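Local coordinates for protein glycosyltransferase (Streptomyces viridochromogenes, PDB 2IUY) that probably transfers a sugar from a nucleotide donor, with retention of anomeric configuration, during biosynthesis of the antibiotic avilamycin A, at residues S58-G61 with T66-P69; N38-L43 with H48-L53; A181-A186 with A234-S239. All blocks are in the same frame, centred on the assembly; numbering follows the deposited sequence.

Contact 1: residues S58-G61 with T66-P69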
ATOM      1  N   SER A  58      12.376  -5.172 -13.560  1.00 16.63           N
ATOM      2  CA  SER A  58      11.430  -5.954 -12.725  1.00 15.77           C
ATOM      3  C   SER A  58      11.389  -7.391 -13.253  1.00 17.95           C
ATOM      4  O   SER A  58      11.621  -7.590 -14.427  1.00 18.25           O
ATOM      5  CB  SER A  58      10.020  -5.352 -12.774  1.00 15.13           C
ATOM      6  OG  SER A  58       9.974  -4.058 -12.208  1.00 11.24           O
ATOM      7  N   PRO A  59      11.079  -8.408 -12.395  1.00 19.86           N
ATOM      8  CA  PRO A  59      10.994  -9.797 -12.969  1.00 21.09           C
ATOM      9  C   PRO A  59       9.948  -9.849 -14.096  1.00 22.82           C
ATOM     10  O   PRO A  59       8.871  -9.222 -13.967  1.00 22.07           O
ATOM     11  CB  PRO A  59      10.584 -10.658 -11.786  1.00 20.81           C
ATOM     12  CG  PRO A  59      10.969  -9.818 -10.534  1.00 21.23           C
ATOM     13  CD  PRO A  59      10.805  -8.367 -10.946  1.00 19.27           C
ATOM     14  N   ALA A  60      10.251 -10.559 -15.186  1.00 24.56           N
ATOM     15  CA  ALA A  60       9.445 -10.415 -16.412  1.00 27.11           C
ATOM     16  C   ALA A  60       8.769 -11.698 -16.926  1.00 28.76           C
ATOM     17  O   ALA A  60       8.031 -11.653 -17.931  1.00 29.01           O
ATOM     18  CB  ALA A  60      10.248  -9.737 -17.525  1.00 27.30           C
ATOM     19  N   GLY A  61       8.955 -12.797 -16.189  1.00 29.64           N
ATOM     20  CA  GLY A  61       8.468 -14.139 -16.595  1.00 30.50           C
ATOM     21  C   GLY A  61       6.985 -14.408 -16.903  1.00 29.73           C
ATOM     22  O   GLY A  61       6.693 -15.011 -17.919  1.00 30.27           O
ATOM     23  N   THR A  66       4.647  -7.871 -20.037  1.00 14.80           N
ATOM     24  CA  THR A  66       5.785  -7.290 -20.704  1.00 15.49           C
ATOM     25  C   THR A  66       6.337  -6.176 -19.830  1.00 15.64           C
ATOM     26  O   THR A  66       5.600  -5.223 -19.507  1.00 14.59           O
ATOM     27  CB  THR A  66       5.380  -6.688 -22.084  1.00 15.93           C
ATOM     28  OG1 THR A  66       4.924  -7.726 -22.965  1.00 15.92           O
ATOM     29  CG2 THR A  66       6.525  -5.920 -22.708  1.00 16.02           C
ATOM     30  N   VAL A  67       7.613  -6.308 -19.428  1.00 15.46           N
ATOM     31  CA  VAL A  67       8.326  -5.230 -18.731  1.00 14.80           C
ATOM     32  C   VAL A  67       8.954  -4.292 -19.746  1.00 15.03           C
ATOM     33  O   VAL A  67       9.898  -4.648 -20.437  1.00 15.18           O
ATOM     34  CB  VAL A  67       9.320  -5.735 -17.597  1.00 14.91           C
ATOM     35  CG1 VAL A  67       9.862  -4.569 -16.756  1.00 13.03           C
ATOM     36  CG2 VAL A  67       8.586  -6.678 -16.664  1.00 14.56           C
ATOM     37  N   VAL A  68       8.372  -3.099 -19.855  1.00 15.55           N
ATOM     38  CA  VAL A  68       8.801  -2.081 -20.826  1.00 15.50           C
ATOM     39  C   VAL A  68      10.068  -1.395 -20.311  1.00 16.19           C
ATOM     40  O   VAL A  68      10.101  -0.910 -19.159  1.00 16.73           O
ATOM     41  CB  VAL A  68       7.671  -1.016 -21.101  1.00 14.73           C
ATOM     42  CG1 VAL A  68       8.147   0.069 -22.056  1.00 15.73           C
ATOM     43  CG2 VAL A  68       6.421  -1.673 -21.653  1.00 14.97           C
ATOM     44  N   PRO A  69      11.120  -1.351 -21.138  1.00 17.00           N
ATOM     45  CA  PRO A  69      12.356  -0.683 -20.716  1.00 18.87           C
ATOM     46  C   PRO A  69      12.280   0.857 -20.664  1.00 19.94           C
ATOM     47  O   PRO A  69      13.073   1.559 -21.312  1.00 21.29           O
ATOM     48  CB  PRO A  69      13.384  -1.196 -21.746  1.00 19.48           C
ATOM     49  CG  PRO A  69      12.578  -1.430 -22.965  1.00 18.28           C
ATOM     50  CD  PRO A  69      11.271  -1.997 -22.456  1.00 17.10           C
TER
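Val-67 meets Ala-60 methyl to methyl, and this apolar pair is the tightest approach between the loop 58-61 and the segment 66-69: Ala-60 CB lies 3.6 Å from Val-67 CG2, and the two CA atoms are 5.8 Å apart. Ala-60 CB is also 4.1 Å from Val-67 CB, the branch point of the side chain. The other methyl, Val-67 CG1, placed opposite the backbone N by a chi1 of -171°, reaches Ser-58, where it comes within 4.1 Å of Ser-58 CB. Val-67 CG1 thus meets the serine side chain, whereas CG2 serves both Ala-60 CB and the backbone of the loop.

That backbone contribution comes from two carbonyl oxygens, which also rest against Val-67 CG2. Pro-59 O is 3.7 Å from Val-67 CG2, and Ser-58 O is 3.9 Å from the same methyl, both in van der Waals contact with carbon. The pyrrolidine ring of Pro-59 itself turns the other way, leaving its carbonyl to do the touching.

Polar bonding is directed to other parts of the chain. Ser-58 OG is hydrogen-bonded to Ala-55 O and Val-24 N, which ties Ser-58 to the chain on its N-terminal side and to Val-24, while the backbone of Thr-66 bonds to Val-50 and Leu-52 in the adjacent strand 49-53. Across the contact itself the interactions are van der Waals, with no directional bond: they partly shield one valine on the edge strand of the sheet, in a modest, partly buried apolar patch.

Contact 2: residues N38-L43 with H48-L53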
ATOM      1  N   ASN A  38       0.539  -6.552  -6.913  1.00  7.25           N
ATOM      2  CA  ASN A  38      -0.627  -7.280  -6.508  1.00  8.98           C
ATOM      3  C   ASN A  38      -1.783  -7.056  -7.503  1.00  9.72           C
ATOM      4  O   ASN A  38      -2.517  -8.016  -7.869  1.00  9.24           O
ATOM      5  CB  ASN A  38      -1.075  -6.853  -5.071  1.00  8.25           C
ATOM      6  CG  ASN A  38      -0.200  -7.461  -3.983  1.00 10.11           C
ATOM      7  OD1 ASN A  38      -0.071  -8.694  -3.872  1.00  7.42           O
ATOM      8  ND2 ASN A  38       0.356  -6.602  -3.134  1.00  7.38           N
ATOM      9  N   LEU A  39      -1.926  -5.805  -7.924  1.00  9.09           N
ATOM     10  CA  LEU A  39      -2.850  -5.426  -9.013  1.00  9.86           C
ATOM     11  C   LEU A  39      -2.568  -6.199 -10.306  1.00 10.88           C
ATOM     12  O   LEU A  39      -3.470  -6.781 -10.919  1.00 10.81           O
ATOM     13  CB  LEU A  39      -2.853  -3.893  -9.273  1.00  9.17           C
ATOM     14  CG  LEU A  39      -3.821  -3.479 -10.416  1.00  9.55           C
ATOM     15  CD1 LEU A  39      -5.255  -4.050 -10.199  1.00  6.02           C
ATOM     16  CD2 LEU A  39      -3.891  -2.004 -10.691  1.00  6.71           C
HETATM   17  N   MSE A  40      -1.313  -6.168 -10.706  1.00 11.83           N
HETATM   18  CA  MSE A  40      -0.847  -6.807 -11.918  1.00 14.19           C
HETATM   19  C   MSE A  40      -1.156  -8.319 -11.937  1.00 12.56           C
HETATM   20  O   MSE A  40      -1.500  -8.872 -12.970  1.00 12.89           O
HETATM   21  CB  MSE A  40       0.658  -6.561 -11.988  1.00 13.43           C
HETATM   22  CG  MSE A  40       1.405  -7.380 -12.986  1.00 16.54           C
HETATM   23 SE   MSE A  40       3.300  -6.907 -12.798  1.00 23.41          SE
HETATM   24  CE  MSE A  40       3.767  -8.096 -11.282  1.00 21.78           C
ATOM     25  N   ASP A  41      -0.968  -8.982 -10.791  1.00 12.69           N
ATOM     26  CA  ASP A  41      -1.221 -10.424 -10.648  1.00 11.12           C
ATOM     27  C   ASP A  41      -2.698 -10.680 -10.900  1.00  9.79           C
ATOM     28  O   ASP A  41      -3.062 -11.623 -11.592  1.00 10.14           O
ATOM     29  CB  ASP A  41      -0.909 -10.891  -9.226  1.00 10.59           C
ATOM     30  CG  ASP A  41       0.571 -10.965  -8.933  1.00 11.96           C
ATOM     31  OD1 ASP A  41       1.400 -10.668  -9.831  1.00 12.27           O
ATOM     32  OD2 ASP A  41       0.889 -11.312  -7.770  1.00 11.11           O
ATOM     33  N   GLY A  42      -3.556  -9.845 -10.319  1.00  9.18           N
ATOM     34  CA  GLY A  42      -5.033  -9.942 -10.568  1.00  8.88           C
ATOM     35  C   GLY A  42      -5.406  -9.861 -12.053  1.00  9.06           C
ATOM     36  O   GLY A  42      -6.137 -10.732 -12.560  1.00 10.39           O
ATOM     37  N   LEU A  43      -4.907  -8.822 -12.733  1.00  7.14           N
ATOM     38  CA  LEU A  43      -5.191  -8.540 -14.131  1.00  6.63           C
ATOM     39  C   LEU A  43      -4.730  -9.689 -15.047  1.00  7.60           C
ATOM     40  O   LEU A  43      -5.438 -10.052 -15.931  1.00  6.87           O
ATOM     41  CB  LEU A  43      -4.507  -7.227 -14.560  1.00  6.20           C
ATOM     42  CG  LEU A  43      -5.113  -5.959 -13.926  1.00  5.48           C
ATOM     43  CD1 LEU A  43      -4.247  -4.781 -14.188  1.00  5.93           C
ATOM     44  CD2 LEU A  43      -6.605  -5.763 -14.448  1.00  4.53           C
ATOM     45  N   HIS A  48      -5.968 -10.623 -18.966  1.00 12.14           N
ATOM     46  CA  HIS A  48      -5.496  -9.367 -19.610  1.00 11.12           C
ATOM     47  C   HIS A  48      -4.000  -9.267 -19.786  1.00 11.50           C
ATOM     48  O   HIS A  48      -3.232  -9.926 -19.077  1.00 10.49           O
ATOM     49  CB  HIS A  48      -6.050  -8.159 -18.851  1.00 11.61           C
ATOM     50  CG  HIS A  48      -7.538  -8.246 -18.680  1.00 13.01           C
ATOM     51  ND1 HIS A  48      -8.399  -8.145 -19.742  1.00 10.57           N
ATOM     52  CD2 HIS A  48      -8.299  -8.575 -17.610  1.00 13.15           C
ATOM     53  CE1 HIS A  48      -9.638  -8.309 -19.319  1.00 14.15           C
ATOM     54  NE2 HIS A  48      -9.605  -8.581 -18.030  1.00 13.18           N
ATOM     55  N   GLU A  49      -3.581  -8.489 -20.788  1.00 10.84           N
ATOM     56  CA  GLU A  49      -2.187  -8.354 -21.066  1.00 12.15           C
ATOM     57  C   GLU A  49      -1.665  -7.097 -20.331  1.00 11.99           C
ATOM     58  O   GLU A  49      -2.315  -6.089 -20.341  1.00 12.36           O
ATOM     59  CB  GLU A  49      -1.976  -8.297 -22.583  1.00 11.95           C
ATOM     60  CG  GLU A  49      -0.655  -8.809 -23.004  1.00 17.29           C
ATOM     61  CD  GLU A  49      -0.394  -8.674 -24.485  1.00 22.37           C
ATOM     62  OE1 GLU A  49      -1.387  -8.508 -25.247  1.00 23.59           O
ATOM     63  OE2 GLU A  49       0.815  -8.718 -24.855  1.00 22.18           O
ATOM     64  N   VAL A  50      -0.529  -7.197 -19.637  1.00 11.49           N
ATOM     65  CA  VAL A  50      -0.015  -6.094 -18.812  1.00 11.95           C
ATOM     66  C   VAL A  50       1.368  -5.633 -19.334  1.00 12.36           C
ATOM     67  O   VAL A  50       2.258  -6.457 -19.575  1.00 12.06           O
ATOM     68  CB  VAL A  50       0.020  -6.461 -17.286  1.00 12.22           C
ATOM     69  CG1 VAL A  50       0.688  -5.351 -16.449  1.00 12.51           C
ATOM     70  CG2 VAL A  50      -1.373  -6.712 -16.785  1.00 10.16           C
ATOM     71  N   PHE A  51       1.476  -4.322 -19.601  1.00 11.99           N
ATOM     72  CA  PHE A  51       2.700  -3.650 -19.995  1.00 10.25           C
ATOM     73  C   PHE A  51       3.039  -2.807 -18.775  1.00 10.30           C
ATOM     74  O   PHE A  51       2.260  -1.965 -18.385  1.00  9.51           O
ATOM     75  CB  PHE A  51       2.454  -2.808 -21.282  1.00 10.96           C
ATOM     76  CG  PHE A  51       2.084  -3.660 -22.467  1.00 10.02           C
ATOM     77  CD1 PHE A  51       3.077  -4.125 -23.343  1.00 10.39           C
ATOM     78  CD2 PHE A  51       0.753  -4.090 -22.641  1.00 12.17           C
ATOM     79  CE1 PHE A  51       2.739  -4.942 -24.407  1.00 11.59           C
ATOM     80  CE2 PHE A  51       0.384  -4.934 -23.705  1.00 10.47           C
ATOM     81  CZ  PHE A  51       1.369  -5.347 -24.594  1.00 11.48           C
ATOM     82  N   LEU A  52       4.159  -3.141 -18.115  1.00 10.12           N
ATOM     83  CA  LEU A  52       4.554  -2.485 -16.890  1.00 10.42           C
ATOM     84  C   LEU A  52       5.553  -1.423 -17.295  1.00  9.94           C
ATOM     85  O   LEU A  52       6.525  -1.734 -17.980  1.00 10.79           O
ATOM     86  CB  LEU A  52       5.150  -3.486 -15.854  1.00 10.07           C
ATOM     87  CG  LEU A  52       5.863  -2.911 -14.634  1.00 10.36           C
ATOM     88  CD1 LEU A  52       4.793  -2.215 -13.713  1.00  7.15           C
ATOM     89  CD2 LEU A  52       6.658  -4.024 -13.868  1.00 10.28           C
ATOM     90  N   LEU A  53       5.294  -0.191 -16.853  1.00  9.25           N
ATOM     91  CA  LEU A  53       6.114   0.967 -17.152  1.00  9.65           C
ATOM     92  C   LEU A  53       6.557   1.532 -15.818  1.00 10.70           C
ATOM     93  O   LEU A  53       5.883   1.325 -14.787  1.00 10.54           O
ATOM     94  CB  LEU A  53       5.278   2.028 -17.878  1.00  9.04           C
ATOM     95  CG  LEU A  53       4.942   1.714 -19.321  1.00 11.39           C
ATOM     96  CD1 LEU A  53       3.572   2.261 -19.479  1.00 15.86           C
ATOM     97  CD2 LEU A  53       5.958   2.494 -20.224  1.00  9.37           C
TER
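Val-50 points its two methyls at different residues of the helix. Val-50 CG1 meets Met-40, a selenomethionine, at CG with a separation of 4.1 Å, and the two side chains cross at about a right angle. The other methyl, Val-50 CG2, packs 3.9 Å from Leu-43 CB, three residues, nearly a turn, further on. Met-40 CG is held opposite its backbone N (chi1 167°), which carries the chain out toward the strand before it bends at chi3.

His-48 approaches the end of the segment 38-43 differently. Its backbone N donates to Leu-43 O at 3.1 Å, a moderately bent bond (146° at the hydrogen). The same oxygen sits at the edge of the imidazole, near its plane and 3.6 Å from His-48 CD2. The backbone N is thus bonded to the helix, and ring ND1 accepts from the N of Leu-4, the residue just before strand 5-9. Leu-8 and Leu-65 extend the apolar layer around Met-40 and Val-50. Helix 31-45 packed on strand 49-53, with strand 5-9 alongside, forms the right-handed beta-alpha-beta crossover characteristic of the Rossmann-like N-terminal domain of GT-B glycosyltransferases.

Contact 3: residues A181-A186 with A234-S239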
ATOM      1  N   ALA A 181       5.381   2.609  19.375  1.00  8.94           N
ATOM      2  CA  ALA A 181       6.294   2.244  20.501  1.00 10.23           C
ATOM      3  C   ALA A 181       5.528   2.355  21.830  1.00 10.74           C
ATOM      4  O   ALA A 181       5.557   1.416  22.651  1.00 11.66           O
ATOM      5  CB  ALA A 181       7.573   3.120  20.508  1.00  8.44           C
ATOM      6  N   ALA A 182       4.784   3.455  22.003  1.00 10.13           N
ATOM      7  CA  ALA A 182       3.971   3.676  23.200  1.00 10.03           C
ATOM      8  C   ALA A 182       2.933   2.558  23.388  1.00 11.05           C
ATOM      9  O   ALA A 182       2.679   2.102  24.487  1.00 10.63           O
ATOM     10  CB  ALA A 182       3.245   5.045  23.127  1.00  8.25           C
ATOM     11  N   PHE A 183       2.291   2.139  22.315  1.00 12.35           N
ATOM     12  CA  PHE A 183       1.250   1.126  22.475  1.00 13.55           C
ATOM     13  C   PHE A 183       1.873  -0.236  22.878  1.00 14.15           C
ATOM     14  O   PHE A 183       1.378  -0.934  23.784  1.00 14.71           O
ATOM     15  CB  PHE A 183       0.344   1.067  21.219  1.00 13.16           C
ATOM     16  CG  PHE A 183      -0.763   0.039  21.322  1.00 14.31           C
ATOM     17  CD1 PHE A 183      -2.033   0.410  21.749  1.00 10.98           C
ATOM     18  CD2 PHE A 183      -0.531  -1.285  20.976  1.00 11.94           C
ATOM     19  CE1 PHE A 183      -3.037  -0.511  21.883  1.00 11.56           C
ATOM     20  CE2 PHE A 183      -1.556  -2.237  21.111  1.00 13.93           C
ATOM     21  CZ  PHE A 183      -2.820  -1.838  21.550  1.00 11.26           C
ATOM     22  N   ALA A 184       2.955  -0.608  22.198  1.00 13.88           N
ATOM     23  CA  ALA A 184       3.728  -1.806  22.547  1.00 13.67           C
ATOM     24  C   ALA A 184       4.192  -1.710  23.997  1.00 14.24           C
ATOM     25  O   ALA A 184       3.952  -2.630  24.769  1.00 15.20           O
ATOM     26  CB  ALA A 184       4.935  -1.978  21.610  1.00 12.05           C
ATOM     27  N   HIS A 185       4.874  -0.621  24.355  1.00 14.79           N
ATOM     28  CA  HIS A 185       5.220  -0.354  25.766  1.00 15.68           C
ATOM     29  C   HIS A 185       4.042  -0.593  26.766  1.00 16.19           C
ATOM     30  O   HIS A 185       4.205  -1.287  27.769  1.00 16.94           O
ATOM     31  CB  HIS A 185       5.838   1.033  25.937  1.00 16.00           C
ATOM     32  CG  HIS A 185       6.139   1.374  27.366  1.00 17.06           C
ATOM     33  ND1 HIS A 185       5.266   2.086  28.160  1.00 20.62           N
ATOM     34  CD2 HIS A 185       7.188   1.048  28.155  1.00 17.22           C
ATOM     35  CE1 HIS A 185       5.780   2.206  29.372  1.00 21.54           C
ATOM     36  NE2 HIS A 185       6.943   1.581  29.395  1.00 20.23           N
ATOM     37  N   ALA A 186       2.875  -0.038  26.463  1.00 15.58           N
ATOM     38  CA  ALA A 186       1.659  -0.212  27.232  1.00 16.41           C
ATOM     39  C   ALA A 186       1.321  -1.686  27.461  1.00 17.82           C
ATOM     40  O   ALA A 186       0.784  -2.036  28.517  1.00 18.01           O
ATOM     41  CB  ALA A 186       0.454   0.499  26.530  1.00 15.24           C
ATOM     42  N   ALA A 234       0.973  -8.902  16.216  1.00  9.78           N
ATOM     43  CA  ALA A 234       0.033  -7.971  15.621  1.00  9.87           C
ATOM     44  C   ALA A 234       0.857  -6.944  14.909  1.00  9.38           C
ATOM     45  O   ALA A 234       2.023  -6.778  15.223  1.00  9.17           O
ATOM     46  CB  ALA A 234      -0.906  -7.273  16.691  1.00  9.49           C
ATOM     47  N   VAL A 235       0.233  -6.276  13.940  1.00  9.40           N
ATOM     48  CA  VAL A 235       0.863  -5.153  13.241  1.00  8.73           C
ATOM     49  C   VAL A 235       0.192  -3.885  13.748  1.00  8.26           C
ATOM     50  O   VAL A 235      -0.997  -3.878  14.007  1.00  9.09           O
ATOM     51  CB  VAL A 235       0.737  -5.321  11.687  1.00  9.16           C
ATOM     52  CG1 VAL A 235       0.931  -3.981  10.955  1.00  7.07           C
ATOM     53  CG2 VAL A 235       1.758  -6.391  11.196  1.00  8.87           C
ATOM     54  N   LEU A 236       0.972  -2.832  13.901  1.00  9.03           N
ATOM     55  CA  LEU A 236       0.518  -1.550  14.407  1.00  8.25           C
ATOM     56  C   LEU A 236       0.625  -0.550  13.251  1.00  8.79           C
ATOM     57  O   LEU A 236       1.727  -0.272  12.722  1.00  8.96           O
ATOM     58  CB  LEU A 236       1.401  -1.117  15.588  1.00  8.75           C
ATOM     59  CG  LEU A 236       1.619  -2.093  16.760  1.00  9.63           C
ATOM     60  CD1 LEU A 236       2.361  -1.370  17.962  1.00  8.37           C
ATOM     61  CD2 LEU A 236       0.305  -2.734  17.264  1.00  8.62           C
ATOM     62  N   ALA A 237      -0.528  -0.060  12.825  1.00  8.75           N
ATOM     63  CA  ALA A 237      -0.614   0.937  11.747  1.00  8.45           C
ATOM     64  C   ALA A 237      -1.155   2.211  12.373  1.00  7.79           C
ATOM     65  O   ALA A 237      -2.361   2.374  12.533  1.00  7.70           O
ATOM     66  CB  ALA A 237      -1.556   0.425  10.644  1.00  8.54           C
HETATM   67  N   MSE A 238      -0.251   3.115  12.745  1.00  8.48           N
HETATM   68  CA  MSE A 238      -0.576   4.181  13.722  1.00  8.72           C
HETATM   69  C   MSE A 238      -0.451   5.565  13.148  1.00  8.51           C
HETATM   70  O   MSE A 238      -0.021   6.472  13.838  1.00  9.01           O
HETATM   71  CB  MSE A 238       0.359   4.058  14.937  1.00  9.64           C
HETATM   72  CG  MSE A 238       0.386   2.672  15.594  1.00  9.82           C
HETATM   73 SE   MSE A 238      -1.279   2.126  16.364  1.00 14.29          SE
HETATM   74  CE  MSE A 238      -1.238   3.300  17.974  1.00 12.82           C
ATOM     75  N   SER A 239      -0.868   5.723  11.892  1.00  8.51           N
ATOM     76  CA  SER A 239      -0.773   6.982  11.190  1.00  8.48           C
ATOM     77  C   SER A 239      -1.453   8.054  12.038  1.00  8.20           C
ATOM     78  O   SER A 239      -2.463   7.784  12.687  1.00  7.10           O
ATOM     79  CB  SER A 239      -1.354   6.886   9.773  1.00  7.56           C
ATOM     80  OG  SER A 239      -0.588   5.992   8.968  1.00  8.75           O
TER
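Phe-183 and Leu-236 form the principal apolar pair between the helical segment 181-186 and the segment 234-239. The phenyl ring presents its CD2 corner to both leucine methyls, with Phe-183 CD2 lying 4.1 Å from Leu-236 CD2 and 4.2 Å from Leu-236 CD1. The approach to the ring is oblique. In both residues the CB atom points toward the other segment, and Phe-183 CG stands opposite its backbone N (chi1 -180°), which carries the ring off the helix until it reaches the strand.

A second apolar contact involves Met-238, a selenomethionine. Its terminal methyl, Met-238 CE, lies 4.2 Å from Phe-183 CB, touching the root of the aromatic side chain where the leucine takes the ring. Three successive bends along the chain, ending with chi3 at -74°, carry this methyl out to the helix.

The remaining approach is to the helix backbone, where Leu-236 CD1 comes within 4.3 Å of Ala-184 N, a loose van der Waals contact. Beyond the strand's end, Ser-239 OG bonds Glu-252 OE1.

The interface is thus buried and carbon-lined. Strand 234-237 lies between strands 165-168 and 268-270 in the parallel sheet, and Leu-165 of the former touches both Ala-184 and Leu-236. Helix 295-303 flanks Phe-183 through Ala-298 and Thr-301, Phe-293 stacks edge-to-face with its ring, and helix 256-263, whose Val-257 takes part in UDP binding, packs against Val-235 and Ala-237.

Along the chain the contacts follow in series, contact 2 first, then contact 1, then contact 3. Contacts 1 and 2 touch, their centres 11 Å apart, and share one parallel sheet in which strands 49-53 and 65-67 lie side by side. Contact 3 belongs to the second parallel sheet, on the opposite side of the chain's centre, about 37 Å from contact 1 and 34 Å from contact 2 between centres. The two sheets have the same strand order, 3-2-1-4-5-6, matching the twin Rossmann-like domains of a GT-B enzyme, whose UDP-binding residues come from both halves.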